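Local structure of 70 kDa protein (Xanthomonas sp., 4B2N) at residues A[124-129]-A[548-553]. The protein is a haem c-containing rubber oxygenase, a dioxygenase that processively cleaves the polymer of rubber latex. Residues are numbered along the deposited sequence; the frame is centred on the assembly and turned at random.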
loop_
_atom_site.group_PDB
_atom_site.type_symbol
_atom_site.label_atom_id
_atom_site.label_comp_id
_atom_site.label_asym_id
_atom_site.label_seq_id
_atom_site.Cartn_x
_atom_site.Cartn_y
_atom_site.Cartn_z
ATOM N N TRP A 124 -27.011 1.705 7.323
ATOM C CA TRP A 124 -27.227 1.036 6.009
ATOM C C TRP A 124 -28.696 1.133 5.624
ATOM O O TRP A 124 -29.068 0.701 4.547
ATOM C CB TRP A 124 -26.976 -0.446 6.133
ATOM C CG TRP A 124 -25.628 -0.865 6.662
ATOM C CD1 TRP A 124 -24.475 -0.094 6.777
ATOM C CD2 TRP A 124 -25.283 -2.165 7.178
ATOM N NE1 TRP A 124 -23.469 -0.793 7.330
ATOM C CE2 TRP A 124 -23.872 -2.078 7.574
ATOM C CE3 TRP A 124 -25.964 -3.363 7.336
ATOM C CZ2 TRP A 124 -23.179 -3.165 8.108
ATOM C CZ3 TRP A 124 -25.278 -4.443 7.934
ATOM C CH2 TRP A 124 -23.904 -4.360 8.264
ATOM N N GLY A 125 -29.553 1.598 6.542
ATOM C CA GLY A 125 -31.002 1.672 6.260
ATOM C C GLY A 125 -31.797 0.469 6.787
ATOM O O GLY A 125 -32.967 0.338 6.432
ATOM N N TYR A 126 -31.232 -0.341 7.698
ATOM C CA TYR A 126 -31.962 -1.473 8.275
ATOM C C TYR A 126 -32.562 -0.918 9.578
ATOM O O TYR A 126 -32.027 0.061 10.146
ATOM C CB TYR A 126 -31.049 -2.654 8.599
ATOM C CG TYR A 126 -30.476 -3.364 7.377
ATOM C CD1 TYR A 126 -30.967 -3.117 6.056
ATOM C CD2 TYR A 126 -29.517 -4.299 7.534
ATOM C CE1 TYR A 126 -30.437 -3.813 4.915
ATOM C CE2 TYR A 126 -28.969 -4.991 6.446
ATOM C CZ TYR A 126 -29.458 -4.761 5.161
ATOM O OH TYR A 126 -28.901 -5.457 4.117
ATOM N N LEU A 127 -33.629 -1.543 10.051
ATOM C CA LEU A 127 -34.217 -1.033 11.281
ATOM C C LEU A 127 -33.784 -1.863 12.484
ATOM O O LEU A 127 -33.705 -1.319 13.572
ATOM C CB LEU A 127 -35.744 -1.040 11.220
ATOM C CG LEU A 127 -36.336 -0.095 10.170
ATOM C CD1 LEU A 127 -37.829 -0.395 9.953
ATOM C CD2 LEU A 127 -36.182 1.359 10.606
ATOM N N ILE A 128 -33.591 -3.179 12.304
ATOM C CA ILE A 128 -33.140 -4.042 13.397
ATOM C C ILE A 128 -31.968 -4.935 12.959
ATOM O O ILE A 128 -31.684 -5.106 11.751
ATOM C CB ILE A 128 -34.290 -4.913 13.948
ATOM C CG1 ILE A 128 -34.760 -5.840 12.833
ATOM C CG2 ILE A 128 -35.383 -4.053 14.638
ATOM C CD1 ILE A 128 -35.549 -7.028 13.354
ATOM N N ARG A 129 -31.243 -5.469 13.918
ATOM C CA ARG A 129 -29.937 -6.141 13.605
ATOM C C ARG A 129 -30.239 -7.408 12.841
ATOM O O ARG A 129 -30.988 -8.269 13.323
ATOM C CB ARG A 129 -29.213 -6.523 14.909
ATOM C CG ARG A 129 -27.968 -7.428 14.744
ATOM C CD ARG A 129 -27.356 -7.845 16.099
ATOM N NE ARG A 129 -27.425 -6.616 16.856
ATOM C CZ ARG A 129 -26.549 -5.642 16.769
ATOM N NH1 ARG A 129 -25.395 -5.782 16.070
ATOM N NH2 ARG A 129 -26.844 -4.535 17.415
ATOM N N GLY A 548 -31.674 -7.349 2.122
ATOM C CA GLY A 548 -31.633 -7.107 0.684
ATOM C C GLY A 548 -30.521 -6.218 0.172
ATOM O O GLY A 548 -30.508 -5.881 -1.006
ATOM N N LYS A 549 -29.603 -5.799 1.058
ATOM C CA LYS A 549 -28.459 -5.026 0.630
ATOM C C LYS A 549 -27.147 -5.732 1.005
ATOM O O LYS A 549 -27.160 -6.830 1.542
ATOM C CB LYS A 549 -28.487 -3.617 1.249
ATOM C CG LYS A 549 -29.842 -2.904 1.097
ATOM C CD LYS A 549 -29.745 -1.479 1.627
ATOM C CE LYS A 549 -31.136 -0.826 1.724
ATOM N NZ LYS A 549 -30.961 0.538 2.296
ATOM N N ASN A 550 -26.035 -5.084 0.696
ATOM C CA ASN A 550 -24.668 -5.586 1.027
ATOM C C ASN A 550 -24.223 -6.833 0.315
ATOM O O ASN A 550 -23.578 -7.705 0.904
ATOM C CB ASN A 550 -24.519 -5.734 2.534
ATOM C CG ASN A 550 -24.763 -4.379 3.233
ATOM O OD1 ASN A 550 -24.411 -3.368 2.681
ATOM N ND2 ASN A 550 -25.350 -4.379 4.384
ATOM N N ALA A 551 -24.482 -6.937 -0.979
ATOM C CA ALA A 551 -23.697 -7.874 -1.728
ATOM C C ALA A 551 -22.234 -7.414 -1.712
ATOM O O ALA A 551 -21.973 -6.233 -1.712
ATOM C CB ALA A 551 -24.176 -7.864 -3.185
ATOM N N GLY A 552 -21.293 -8.336 -1.758
ATOM C CA GLY A 552 -19.915 -7.994 -1.599
ATOM C C GLY A 552 -19.220 -8.598 -2.797
ATOM O O GLY A 552 -19.872 -9.191 -3.728
ATOM N N TYR A 553 -17.920 -8.435 -2.813
ATOM C CA TYR A 553 -17.123 -9.107 -3.873
ATOM C C TYR A 553 -16.864 -10.514 -3.343
ATOM O O TYR A 553 -16.417 -10.703 -2.183
ATOM C CB TYR A 553 -15.755 -8.442 -4.082
ATOM C CG TYR A 553 -15.723 -7.177 -4.932
ATOM C CD1 TYR A 553 -16.897 -6.655 -5.559
ATOM C CD2 TYR A 553 -14.522 -6.508 -5.130
ATOM C CE1 TYR A 553 -16.849 -5.499 -6.298
ATOM C CE2 TYR A 553 -14.478 -5.330 -5.864
ATOM C CZ TYR A 553 -15.634 -4.850 -6.457
ATOM O OH TYR A 553 -15.547 -3.751 -7.257
#
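Lys549 and Tyr126 lie alongside each other and run in opposite directions, each ending on the backbone of the other loop. The lysine chain is extended beyond CG, with chi2, chi3 and chi4 all near 180°, and NZ reaches Trp124 O at 2.9 Å. NZ sits in the carbonyl plane, with a C=O...NZ angle of 153°. In the other direction Tyr126 OH accepts from Lys549 N at 3.2 Å, a longer bond, with an N-H...O angle of 141°, well short of linear. Between these two ends the contact is apolar, Tyr126 CE1 lying 4.0 Å from Lys549 CG.

Asn550 also meets Trp124: its ND2 lies over one face of the indole, offset toward the rim, 3.2 Å from CE3. The amide plane is 82° from the ring plane, and ND2 points down onto the six-membered ring near its CE3 rim. In the same ring's plane, Tyr126 CE2 meets its edge.

Helix 133-141 supplies the second shell: Arg140 NH1 bonds Asn550 OD1, Gln136 NE2 bonds Tyr126 OH, and Tyr141 OH pairs with Trp124 NE1. Asp620 forms a salt bridge with Lys549 NZ.

The contact thus joins two irregular loops, distant in sequence and away from the annotated haem sites, through reciprocal side-chain-to-backbone bonds. With NZ shared between a carboxylate and a carbonyl, the lysine is probably held in its charged form.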